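Local atomic coordinates of uncharacterized protein (Legionella pneumophila subsp. pneumophila, PDB entry 5DGG), a protein that is probably a ubiquitin-specific cysteine protease of the LupA family from an intracellular pathogen, the chain being the central domain of a longer protein. Residues P61-G66 and L85-G90; M25-R30 and M56-P61. All blocks are in the same frame, centred on the assembly; numbering follows the deposited sequence.

Contact 1 of 2, residues P61-G66 and L85-G90; sequences PGHWRG and LFDPYG
His63 and Arg65 hold one oxygen each of the Asp87 carboxylate. His63 NE2 donates to Asp87 OD1 at 2.7 Å; the oxygen lies in the imidazole plane, while the nitrogen stands above the carboxylate plane. From the opposite face of that plane Tyr89 N reaches Asp87 OD1 at 2.8 Å, forming an Asx turn that helps fix the carboxylate's rotation. With CG anti to the backbone N (chi1 -175°), the Asp87 carboxylate is carried toward residues 63-65; Arg65 NE donates to Asp87 OD2 at 2.9 Å within a salt bridge. The Arg65 guanidinium lies nearly perpendicular to the carboxylate, with His63 CD2 over its centre. Packing is tight and buried at the strand end. Gly66 and Phe86 form an antiparallel hydrogen-bonded pair, with Phe86 N to Gly66 O at 2.8 Å, and Pro88 CD presses on Trp64 O at 3.2 Å. The other side is looser: Tyr89 is exposed, and one face of its ring receives the edge of His63, CE1 over the ring centre, with planes at 59°. This His-carboxylate pair beside Cys132 is consistent with the cysteine-protease arrangement of clan CA, although no catalytic role is established here. The hairpin of strands 65-70 and 81-86 carries the contact; helix 132-146 packs on His63, Pro88 and Tyr89, and strand 115-120 flanks Leu85 and Phe86.

Contact 2 of 2, residues M25-R30 and M56-P61; sequences MAVLNR and MIPVGP
Met25 and Ile57 run alongside each other in the same direction, with Met25 CG 3.8 Å from Ile57 CG1. A bend at chi2 (-142°) places Met25 SD 4.1 Å from both CG1 and CD1 of Ile57, and the chain bends again at chi3. Leu28 CD1 meets Ile57 CG2 at 3.8 Å, while Leu28 CB faces Val59 CG2 more distantly. In the loop before Leu28, Val27 CG1 lies 3.9 Å from Pro58 CG in one of two conformers of the valine, the two side chains at about a right angle. Strands 22-29 and 54-60 are the parallel pair of a beta-alpha-beta unit whose connecting helix, 33-47, packs against Met25 and Leu28. Pro58 has no N-H to give, and its CD instead sits 3.2 Å from Met25 O. Between the first two backbone bonds strand 54-60 advances two residues, Met56 O to Pro58 O, while the broken strand 22-29 advances three, from Met25 N to Leu28 N. Gly60 N then donates to Leu28 O, and Gly60 O accepts from Arg30 N at 2.9 Å. Arg30 CG sits between its backbone N and carbonyl carbon (chi1 66°), 3.4 Å from Gly60 O. Asn29 OD1 lies 3.6 Å from Pro61 CD, beyond the cis bond after Gly60, and accepts hydrogen bonds from Tyr31 N and Asp32 N just before helix 33-47.

Overall arrangement
Along the chain the two follow in series, contact 2 first, and they share Pro61, where strand 54-60 gives way to the turn into strand 65-70. Their centres are about 10 Å apart in one five-stranded mixed sheet: contact 2 joins the outermost strand 22-29 to 54-60, and contact 1 joins 65-70 to 81-86. Neighbouring strands 54-60 and 65-70 bridge them through a probable hydrogen bond between Arg65 O and Val59 N. Trp64 packs on Val59 and on one of the two conformers of Val27, while the Arg65 and Arg30 guanidinium groups come close as like charges. The parallel pair and the hairpin thus form one continuous part of the LupA-family domain, probably a protease.

Contact 1 of 2, residues P61-G66 and L85-G90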
loop_
_atom_site.group_PDB
_atom_site.type_symbol
_atom_site.label_atom_id
_atom_site.label_comp_id
_atom_site.label_asym_id
_atom_site.label_seq_id
_atom_site.Cartn_x
_atom_site.Cartn_y
_atom_site.Cartn_z
ATOM N N PRO A 61 7.355 1.001 9.643
ATOM C CA PRO A 61 7.417 2.438 9.433
ATOM C C PRO A 61 8.713 2.756 8.752
ATOM O O PRO A 61 9.455 1.844 8.363
ATOM C CB PRO A 61 7.394 2.966 10.862
ATOM C CG PRO A 61 8.255 1.982 11.569
ATOM C CD PRO A 61 8.048 0.639 10.890
ATOM N N GLY A 62 8.989 4.030 8.548
ATOM C CA GLY A 62 10.220 4.383 7.879
ATOM C C GLY A 62 10.173 4.248 6.377
ATOM O O GLY A 62 9.602 5.083 5.740
ATOM N N HIS A 63 10.783 3.188 5.829
ATOM C CA HIS A 63 10.749 2.896 4.425
ATOM C C HIS A 63 9.371 2.268 4.041
ATOM O O HIS A 63 9.272 1.061 3.922
ATOM C CB HIS A 63 11.908 1.928 4.120
ATOM C CG HIS A 63 12.140 1.670 2.660
ATOM N ND1 HIS A 63 13.336 1.953 2.031
ATOM C CD2 HIS A 63 11.314 1.201 1.693
ATOM C CE1 HIS A 63 13.256 1.600 0.766
ATOM N NE2 HIS A 63 12.033 1.160 0.532
ATOM N N TRP A 64 8.349 3.101 3.854
ATOM C CA TRP A 64 7.001 2.639 3.538
ATOM C C TRP A 64 6.993 1.793 2.286
ATOM O O TRP A 64 7.699 2.089 1.317
ATOM C CB TRP A 64 6.044 3.829 3.364
ATOM C CG TRP A 64 5.823 4.549 4.687
ATOM C CD1 TRP A 64 6.408 5.726 5.100
ATOM C CD2 TRP A 64 4.971 4.134 5.729
ATOM N NE1 TRP A 64 5.973 6.057 6.359
ATOM C CE2 TRP A 64 5.074 5.107 6.769
ATOM C CE3 TRP A 64 4.121 3.052 5.896
ATOM C CZ2 TRP A 64 4.373 4.998 7.964
ATOM C CZ3 TRP A 64 3.387 2.971 7.062
ATOM C CH2 TRP A 64 3.538 3.929 8.106
ATOM N N ARG A 65 6.234 0.714 2.354
ATOM C CA ARG A 65 5.974 -0.167 1.246
ATOM C C ARG A 65 4.479 -0.477 1.160
ATOM O O ARG A 65 3.711 -0.252 2.097
ATOM C CB ARG A 65 6.790 -1.462 1.408
ATOM C CG ARG A 65 8.295 -1.283 1.297
ATOM C CD ARG A 65 9.020 -2.600 1.524
ATOM N NE ARG A 65 10.460 -2.430 1.533
ATOM C CZ ARG A 65 11.204 -2.150 2.612
ATOM N NH1 ARG A 65 10.692 -2.006 3.816
ATOM N NH2 ARG A 65 12.498 -2.020 2.472
ATOM N N GLY A 66 4.051 -0.959 0.015
ATOM C CA GLY A 66 2.655 -1.291 -0.189
ATOM C C GLY A 66 2.442 -2.758 -0.468
ATOM O O GLY A 66 3.253 -3.405 -1.114
ATOM N N LEU A 85 3.892 -6.873 -3.848
ATOM C CA LEU A 85 4.700 -6.199 -2.856
ATOM C C LEU A 85 5.501 -5.094 -3.486
ATOM O O LEU A 85 6.385 -5.358 -4.291
ATOM C CB LEU A 85 5.625 -7.221 -2.181
ATOM C CG LEU A 85 4.953 -8.449 -1.554
ATOM C CD1 LEU A 85 5.957 -9.440 -0.913
ATOM C CD2 LEU A 85 3.909 -8.052 -0.551
ATOM N N PHE A 86 5.135 -3.837 -3.191
ATOM C CA PHE A 86 5.661 -2.627 -3.856
ATOM C C PHE A 86 6.684 -1.934 -2.957
ATOM O O PHE A 86 6.405 -1.628 -1.812
ATOM C CB PHE A 86 4.515 -1.657 -4.175
ATOM C CG PHE A 86 4.947 -0.295 -4.611
ATOM C CD1 PHE A 86 5.345 -0.066 -5.909
ATOM C CD2 PHE A 86 4.961 0.761 -3.702
ATOM C CE1 PHE A 86 5.724 1.204 -6.314
ATOM C CE2 PHE A 86 5.318 2.019 -4.102
ATOM C CZ PHE A 86 5.692 2.246 -5.424
ATOM N N ASP A 87 7.869 -1.708 -3.493
ATOM C CA ASP A 87 8.869 -0.936 -2.792
ATOM C C ASP A 87 9.223 0.305 -3.641
ATOM O O ASP A 87 9.619 0.180 -4.813
ATOM C CB ASP A 87 10.075 -1.835 -2.596
ATOM C CG ASP A 87 11.158 -1.200 -1.761
ATOM O OD1 ASP A 87 11.386 0.017 -1.871
ATOM O OD2 ASP A 87 11.824 -1.942 -1.007
ATOM N N PRO A 88 9.061 1.522 -3.072
ATOM C CA PRO A 88 9.397 2.753 -3.782
ATOM C C PRO A 88 10.794 2.749 -4.433
ATOM O O PRO A 88 11.001 3.449 -5.440
ATOM C CB PRO A 88 9.326 3.802 -2.679
ATOM C CG PRO A 88 8.282 3.269 -1.765
ATOM C CD PRO A 88 8.492 1.802 -1.758
ATOM N N TYR A 89 11.731 1.979 -3.909
ATOM C CA TYR A 89 13.128 2.011 -4.453
ATOM C C TYR A 89 13.250 1.145 -5.683
ATOM O O TYR A 89 14.147 1.339 -6.492
ATOM C CB TYR A 89 14.183 1.532 -3.454
ATOM C CG TYR A 89 14.660 2.544 -2.435
ATOM C CD1 TYR A 89 13.906 3.651 -2.096
ATOM C CD2 TYR A 89 15.863 2.348 -1.771
ATOM C CE1 TYR A 89 14.314 4.517 -1.082
ATOM C CE2 TYR A 89 16.308 3.236 -0.796
ATOM C CZ TYR A 89 15.537 4.326 -0.464
ATOM O OH TYR A 89 15.970 5.199 0.517
ATOM N N GLY A 90 12.346 0.188 -5.823
ATOM C CA GLY A 90 12.400 -0.743 -6.931
ATOM C C GLY A 90 12.051 -2.120 -6.420
ATOM O O GLY A 90 12.049 -2.353 -5.211
#

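Contact 2 of 2, residues M25-R30 and M56-P61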
loop_
_atom_site.group_PDB
_atom_site.type_symbol
_atom_site.label_atom_id
_atom_site.label_comp_id
_atom_site.label_asym_id
_atom_site.label_seq_id
_atom_site.Cartn_x
_atom_site.Cartn_y
_atom_site.Cartn_z
ATOM N N MET A 25 -6.538 -1.231 4.487
ATOM C CA MET A 25 -6.293 -1.393 5.917
ATOM C C MET A 25 -5.448 -0.256 6.468
ATOM O O MET A 25 -4.769 0.435 5.726
ATOM C CB MET A 25 -5.540 -2.668 6.200
ATOM C CG MET A 25 -5.997 -3.815 5.376
ATOM S SD MET A 25 -6.015 -5.345 6.249
ATOM C CE MET A 25 -7.624 -4.933 6.926
ATOM N N ALA A 26 -5.498 -0.125 7.795
ATOM C CA ALA A 26 -4.659 0.821 8.505
ATOM C C ALA A 26 -3.205 0.432 8.402
ATOM O O ALA A 26 -2.835 -0.731 8.143
ATOM C CB ALA A 26 -5.050 0.917 9.967
ATOM N N VAL A 27 -2.385 1.409 8.704
ATOM C CA VAL A 27 -0.946 1.195 8.691
ATOM C C VAL A 27 -0.488 0.036 9.586
ATOM O O VAL A 27 -0.967 -0.164 10.712
ATOM C CB VAL A 27 -0.153 2.458 9.055
ATOM C CG1 VAL A 27 -0.395 3.547 8.025
ATOM C CG2 VAL A 27 -0.482 2.925 10.462
ATOM N N LEU A 28 0.437 -0.750 9.052
ATOM C CA LEU A 28 1.034 -1.846 9.796
ATOM C C LEU A 28 2.480 -1.482 10.098
ATOM O O LEU A 28 3.171 -0.947 9.248
ATOM C CB LEU A 28 1.055 -3.128 8.989
ATOM C CG LEU A 28 -0.011 -4.128 9.103
ATOM C CD1 LEU A 28 0.455 -5.367 8.340
ATOM C CD2 LEU A 28 -0.300 -4.414 10.583
ATOM N N ASN A 29 2.930 -1.792 11.306
ATOM C CA ASN A 29 4.314 -1.606 11.687
ATOM C C ASN A 29 4.985 -2.975 11.726
ATOM O O ASN A 29 4.750 -3.774 12.648
ATOM C CB ASN A 29 4.327 -0.992 13.091
ATOM C CG ASN A 29 5.686 -0.703 13.566
ATOM O OD1 ASN A 29 6.632 -1.478 13.389
ATOM N ND2 ASN A 29 5.828 0.478 14.137
ATOM N N ARG A 30 5.878 -3.233 10.789
ATOM C CA ARG A 30 6.450 -4.579 10.645
ATOM C C ARG A 30 7.397 -4.957 11.748
ATOM O O ARG A 30 7.689 -6.135 11.912
ATOM C CB ARG A 30 7.157 -4.769 9.302
ATOM C CG ARG A 30 8.380 -3.948 9.095
ATOM C CD ARG A 30 8.890 -4.041 7.633
ATOM N NE ARG A 30 9.911 -5.082 7.594
ATOM C CZ ARG A 30 11.210 -4.869 7.459
ATOM N NH1 ARG A 30 11.690 -3.643 7.227
ATOM N NH2 ARG A 30 12.035 -5.907 7.513
ATOM N N MET A 56 -5.569 -3.653 0.419
ATOM C CA MET A 56 -4.320 -2.915 0.419
ATOM C C MET A 56 -3.795 -2.703 1.844
ATOM O O MET A 56 -4.548 -2.380 2.774
ATOM C CB MET A 56 -4.472 -1.531 -0.180
ATOM C CG MET A 56 -5.293 -1.404 -1.435
ATOM S SD MET A 56 -4.922 0.260 -2.043
ATOM C CE MET A 56 -5.895 0.162 -3.487
ATOM N N ILE A 57 -2.503 -2.771 2.015
ATOM C CA ILE A 57 -1.911 -2.469 3.340
ATOM C C ILE A 57 -0.700 -1.604 3.188
ATOM O O ILE A 57 0.238 -1.988 2.507
ATOM C CB ILE A 57 -1.487 -3.759 4.128
ATOM C CG1 ILE A 57 -2.546 -4.850 4.031
ATOM C CG2 ILE A 57 -1.205 -3.380 5.594
ATOM C CD1 ILE A 57 -2.229 -6.133 4.805
ATOM N N PRO A 58 -0.679 -0.416 3.819
ATOM C CA PRO A 58 0.575 0.284 3.856
ATOM C C PRO A 58 1.465 -0.219 4.979
ATOM O O PRO A 58 1.034 -0.282 6.113
ATOM C CB PRO A 58 0.163 1.738 4.064
ATOM C CG PRO A 58 -1.191 1.648 4.763
ATOM C CD PRO A 58 -1.725 0.269 4.605
ATOM N N VAL A 59 2.690 -0.601 4.671
ATOM C CA VAL A 59 3.545 -1.254 5.668
ATOM C C VAL A 59 4.794 -0.422 5.919
ATOM O O VAL A 59 5.581 -0.151 5.014
ATOM C CB VAL A 59 3.954 -2.660 5.248
ATOM C CG1 VAL A 59 4.832 -3.325 6.296
ATOM C CG2 VAL A 59 2.726 -3.507 4.988
ATOM N N GLY A 60 4.950 -0.011 7.162
ATOM C CA GLY A 60 6.118 0.722 7.570
ATOM C C GLY A 60 6.736 0.145 8.818
ATOM O O GLY A 60 6.676 -1.031 9.038
ATOM N N PRO A 61 7.355 1.001 9.643
ATOM C CA PRO A 61 7.417 2.438 9.433
ATOM C C PRO A 61 8.713 2.756 8.752
ATOM O O PRO A 61 9.455 1.844 8.363
ATOM C CB PRO A 61 7.394 2.966 10.862
ATOM C CG PRO A 61 8.255 1.982 11.569
ATOM C CD PRO A 61 8.048 0.639 10.890
#